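Local coordinates for CMP/dCMP-type deaminase domain-containing protein (Aspergillus oryzae RIB40, PDB 7DRY), which probably deaminates a pyrimidine intermediate of riboflavin biosynthesis as a zinc-dependent Rib2 deaminase of the cytidine deaminase (CDA) fold, at residues Val76-Val81 / Ile116-Gln121. Residues are numbered along the deposited sequence; the frame is centred on the assembly and turned at random.
Sequences VPEDRV and IIRTRQ
R118 leaves its backbone with CG between N and the carbonyl carbon (chi1 74°) and then runs extended to NE, a shape that carries its guanidinium across to E78 and D79. E78 starts with a similar first torsion but bends at chi2 (88°), which turns its carboxylate back toward the arginine. The two side chains cross at about a right angle, and OE1 of E78 forms a salt bridge with NH1 of R118 at 3.1 Å, approaching at the edge of the guanidinium. The two charged planes are inclined by 49°, and OE2 stays farther from NH1, so one carboxylate oxygen makes the contact. CA and CB of D79 lie over one guanidinium face, offset toward its rim, with CB 3.6 Å from NH2 of R118, whereas the D79 carboxylate leads away.

In the CDA fold of this deaminase, the contact joins the 3-10 segment in the loop after helix 62-73 to the loop leaving helix 112-117. The latter helix begins with the zinc ligand C112, and the side chain of R118 is about 11 Å from the bound zinc ion. At the helix end a type I turn runs from I117 to R120, and T119 OG1 donates to I116 O (2.7 Å). Q121 NE2 donates to R118 O at 3.0 Å, the oxygen lying almost in the amide plane of Q121. One water in the guanidinium plane accepts from R118 NH1 and is hydrogen-bonded to E78 O; a second donates to D79 O and weakly accepts from Q121 NE2.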
ATOM      1  N   VAL A  76      12.063  -9.360 -13.708  1.00 13.15           N
ATOM      2  CA  VAL A  76      12.299  -8.013 -14.230  1.00 14.52           C
ATOM      3  C   VAL A  76      12.747  -7.102 -13.095  1.00 13.36           C
ATOM      4  O   VAL A  76      12.408  -7.353 -11.924  1.00 13.51           O
ATOM      5  CB  VAL A  76      11.069  -7.426 -14.947  1.00 15.51           C
ATOM      6  CG1 VAL A  76      10.702  -8.249 -16.176  1.00 17.22           C
ATOM      7  CG2 VAL A  76       9.884  -7.286 -13.992  1.00 14.08           C
ATOM      8  N   PRO A  77      13.508  -6.044 -13.395  1.00 18.04           N
ATOM      9  CA  PRO A  77      13.799  -5.037 -12.372  1.00 17.69           C
ATOM     10  C   PRO A  77      12.507  -4.433 -11.841  1.00 16.82           C
ATOM     11  O   PRO A  77      11.492  -4.366 -12.536  1.00 15.85           O
ATOM     12  CB  PRO A  77      14.630  -3.988 -13.127  1.00 19.27           C
ATOM     13  CG  PRO A  77      15.096  -4.660 -14.379  1.00 26.92           C
ATOM     14  CD  PRO A  77      14.055  -5.681 -14.714  1.00 20.10           C
ATOM     15  N   GLU A  78      12.545  -3.993 -10.583  1.00 18.37           N
ATOM     16  CA  GLU A  78      11.318  -3.507  -9.959  1.00 17.10           C
ATOM     17  C   GLU A  78      10.753  -2.276 -10.671  1.00 16.28           C
ATOM     18  O   GLU A  78       9.526  -2.104 -10.732  1.00 16.55           O
ATOM     19  CB  GLU A  78      11.542  -3.243  -8.469  1.00 22.38           C
ATOM     20  CG  GLU A  78      12.688  -2.295  -8.166  1.00 25.59           C
ATOM     21  CD  GLU A  78      12.251  -0.842  -8.169  1.00 40.14           C
ATOM     22  OE1 GLU A  78      11.065  -0.580  -7.873  1.00 33.94           O
ATOM     23  OE2 GLU A  78      13.092   0.035  -8.466  1.00 37.01           O
ATOM     24  N   ASP A  79      11.615  -1.421 -11.230  1.00 17.95           N
ATOM     25  CA  ASP A  79      11.088  -0.270 -11.958  1.00 18.82           C
ATOM     26  C   ASP A  79      10.384  -0.659 -13.252  1.00 21.43           C
ATOM     27  O   ASP A  79       9.688   0.182 -13.832  1.00 24.30           O
ATOM     28  CB  ASP A  79      12.134   0.853 -12.149  1.00 19.96           C
ATOM     29  CG  ASP A  79      13.299   0.466 -13.064  1.00 25.00           C
ATOM     30  OD1 ASP A  79      13.280  -0.611 -13.690  1.00 23.78           O
ATOM     31  OD2 ASP A  79      14.249   1.279 -13.165  1.00 28.44           O
ATOM     32  N   ARG A  80      10.524  -1.912 -13.697  1.00 16.28           N
ATOM     33  CA  ARG A  80       9.862  -2.413 -14.896  1.00 15.83           C
ATOM     34  C   ARG A  80       8.716  -3.371 -14.572  1.00 16.21           C
ATOM     35  O   ARG A  80       8.255  -4.101 -15.457  1.00 15.44           O
ATOM     36  CB  ARG A  80      10.871  -3.085 -15.829  1.00 21.12           C
ATOM     37  CG  ARG A  80      11.782  -2.109 -16.571  1.00 22.83           C
ATOM     38  CD  ARG A  80      12.879  -2.826 -17.363  1.00 29.80           C
ATOM     39  NE  ARG A  80      12.349  -3.943 -18.137  1.00 35.83           N
ATOM     40  CZ  ARG A  80      13.031  -5.045 -18.432  1.00 43.06           C
ATOM     41  NH1 ARG A  80      14.287  -5.185 -18.023  1.00 45.97           N
ATOM     42  NH2 ARG A  80      12.457  -6.010 -19.136  1.00 43.30           N
ATOM     43  N   VAL A  81       8.245  -3.384 -13.321  1.00 13.25           N
ATOM     44  CA  VAL A  81       7.161  -4.291 -12.956  1.00 11.60           C
ATOM     45  C   VAL A  81       5.897  -3.983 -13.746  1.00 11.52           C
ATOM     46  O   VAL A  81       5.070  -4.874 -13.967  1.00 12.61           O
ATOM     47  CB  VAL A  81       6.913  -4.271 -11.429  1.00 11.66           C
ATOM     48  CG1 VAL A  81       6.166  -3.017 -11.002  1.00 12.43           C
ATOM     49  CG2 VAL A  81       6.165  -5.537 -10.982  1.00 12.03           C
ATOM     50  N   ILE A 116       3.176   3.394  -7.745  1.00 12.22           N
ATOM     51  CA  ILE A 116       1.849   2.947  -8.158  1.00 11.48           C
ATOM     52  C   ILE A 116       1.469   3.559  -9.506  1.00 13.99           C
ATOM     53  O   ILE A 116       0.984   2.866 -10.410  1.00 13.40           O
ATOM     54  CB  ILE A 116       0.824   3.286  -7.063  1.00 12.29           C
ATOM     55  CG1 ILE A 116       1.045   2.411  -5.832  1.00 13.46           C
ATOM     56  CG2 ILE A 116      -0.608   3.163  -7.595  1.00 14.67           C
ATOM     57  CD1 ILE A 116       0.389   2.980  -4.586  1.00 14.98           C
ATOM     58  N   ILE A 117       1.689   4.867  -9.664  1.00 14.10           N
ATOM     59  CA  ILE A 117       1.305   5.550 -10.897  1.00 14.52           C
ATOM     60  C   ILE A 117       2.042   4.972 -12.097  1.00 15.09           C
ATOM     61  O   ILE A 117       1.479   4.852 -13.193  1.00 18.01           O
ATOM     62  CB  ILE A 117       1.534   7.068 -10.760  1.00 16.97           C
ATOM     63  CG1 ILE A 117       0.504   7.664  -9.800  1.00 19.36           C
ATOM     64  CG2 ILE A 117       1.493   7.757 -12.131  1.00 19.10           C
ATOM     65  CD1 ILE A 117       0.823   9.083  -9.395  1.00 20.21           C
ATOM     66  N   ARG A 118       3.308   4.607 -11.922  1.00 15.70           N
ATOM     67  CA  ARG A 118       4.056   4.129 -13.074  1.00 16.75           C
ATOM     68  C   ARG A 118       3.692   2.710 -13.496  1.00 16.09           C
ATOM     69  O   ARG A 118       4.191   2.248 -14.525  1.00 17.27           O
ATOM     70  CB  ARG A 118       5.559   4.294 -12.863  1.00 21.81           C
ATOM     71  CG  ARG A 118       6.145   3.322 -11.920  1.00 20.12           C
ATOM     72  CD  ARG A 118       7.653   3.518 -11.801  1.00 23.69           C
ATOM     73  NE  ARG A 118       8.167   2.614 -10.781  1.00 23.13           N
ATOM     74  CZ  ARG A 118       9.395   2.648 -10.282  1.00 21.02           C
ATOM     75  NH1 ARG A 118       9.734   1.768  -9.349  1.00 21.84           N
ATOM     76  NH2 ARG A 118      10.278   3.549 -10.710  1.00 21.58           N
ATOM     77  N   THR A 119       2.812   2.013 -12.764  1.00 15.17           N
ATOM     78  CA  THR A 119       2.308   0.748 -13.291  1.00 14.47           C
ATOM     79  C   THR A 119       1.400   0.946 -14.496  1.00 15.34           C
ATOM     80  O   THR A 119       1.177  -0.008 -15.250  1.00 16.27           O
ATOM     81  CB  THR A 119       1.576  -0.075 -12.220  1.00 12.71           C
ATOM     82  OG1 THR A 119       0.398   0.615 -11.778  1.00 12.72           O
ATOM     83  CG2 THR A 119       2.494  -0.341 -11.032  1.00 13.56           C
ATOM     84  N   ARG A 120       0.884   2.155 -14.711  1.00 15.45           N
ATOM     85  CA  ARG A 120       0.015   2.412 -15.857  1.00 17.53           C
ATOM     86  C   ARG A 120       0.893   2.980 -16.968  1.00 22.99           C
ATOM     87  O   ARG A 120       1.183   4.176 -17.011  1.00 23.72           O
ATOM     88  CB  ARG A 120      -1.100   3.367 -15.450  1.00 19.70           C
ATOM     89  CG  ARG A 120      -1.929   3.952 -16.573  1.00 27.07           C
ATOM     90  CD  ARG A 120      -3.178   4.604 -15.993  1.00 31.26           C
ATOM     91  NE  ARG A 120      -4.292   4.655 -16.932  1.00 46.91           N
ATOM     92  CZ  ARG A 120      -5.133   5.680 -17.034  1.00 57.36           C
ATOM     93  NH1 ARG A 120      -5.002   6.736 -16.239  1.00 59.58           N
ATOM     94  NH2 ARG A 120      -6.119   5.645 -17.921  1.00 58.42           N
ATOM     95  N   GLN A 121       1.343   2.105 -17.865  1.00 20.40           N
ATOM     96  CA  GLN A 121       2.180   2.502 -18.991  1.00 25.97           C
ATOM     97  C   GLN A 121       1.866   1.614 -20.181  1.00 23.70           C
ATOM     98  O   GLN A 121       1.457   0.462 -20.021  1.00 24.53           O
ATOM     99  CB  GLN A 121       3.677   2.362 -18.689  1.00 27.25           C
ATOM    100  CG  GLN A 121       4.227   3.361 -17.701  1.00 30.37           C
ATOM    101  CD  GLN A 121       5.738   3.325 -17.641  1.00 27.14           C
ATOM    102  OE1 GLN A 121       6.420   3.570 -18.639  1.00 29.70           O
ATOM    103  NE2 GLN A 121       6.272   3.009 -16.476  1.00 23.20           N
TER
HETATM  104  O   HOH W   1       7.978  -0.713  -8.736  1.00 20.60           O
HETATM  105  O   HOH W   2       9.320   2.350 -15.253  1.00 41.73           O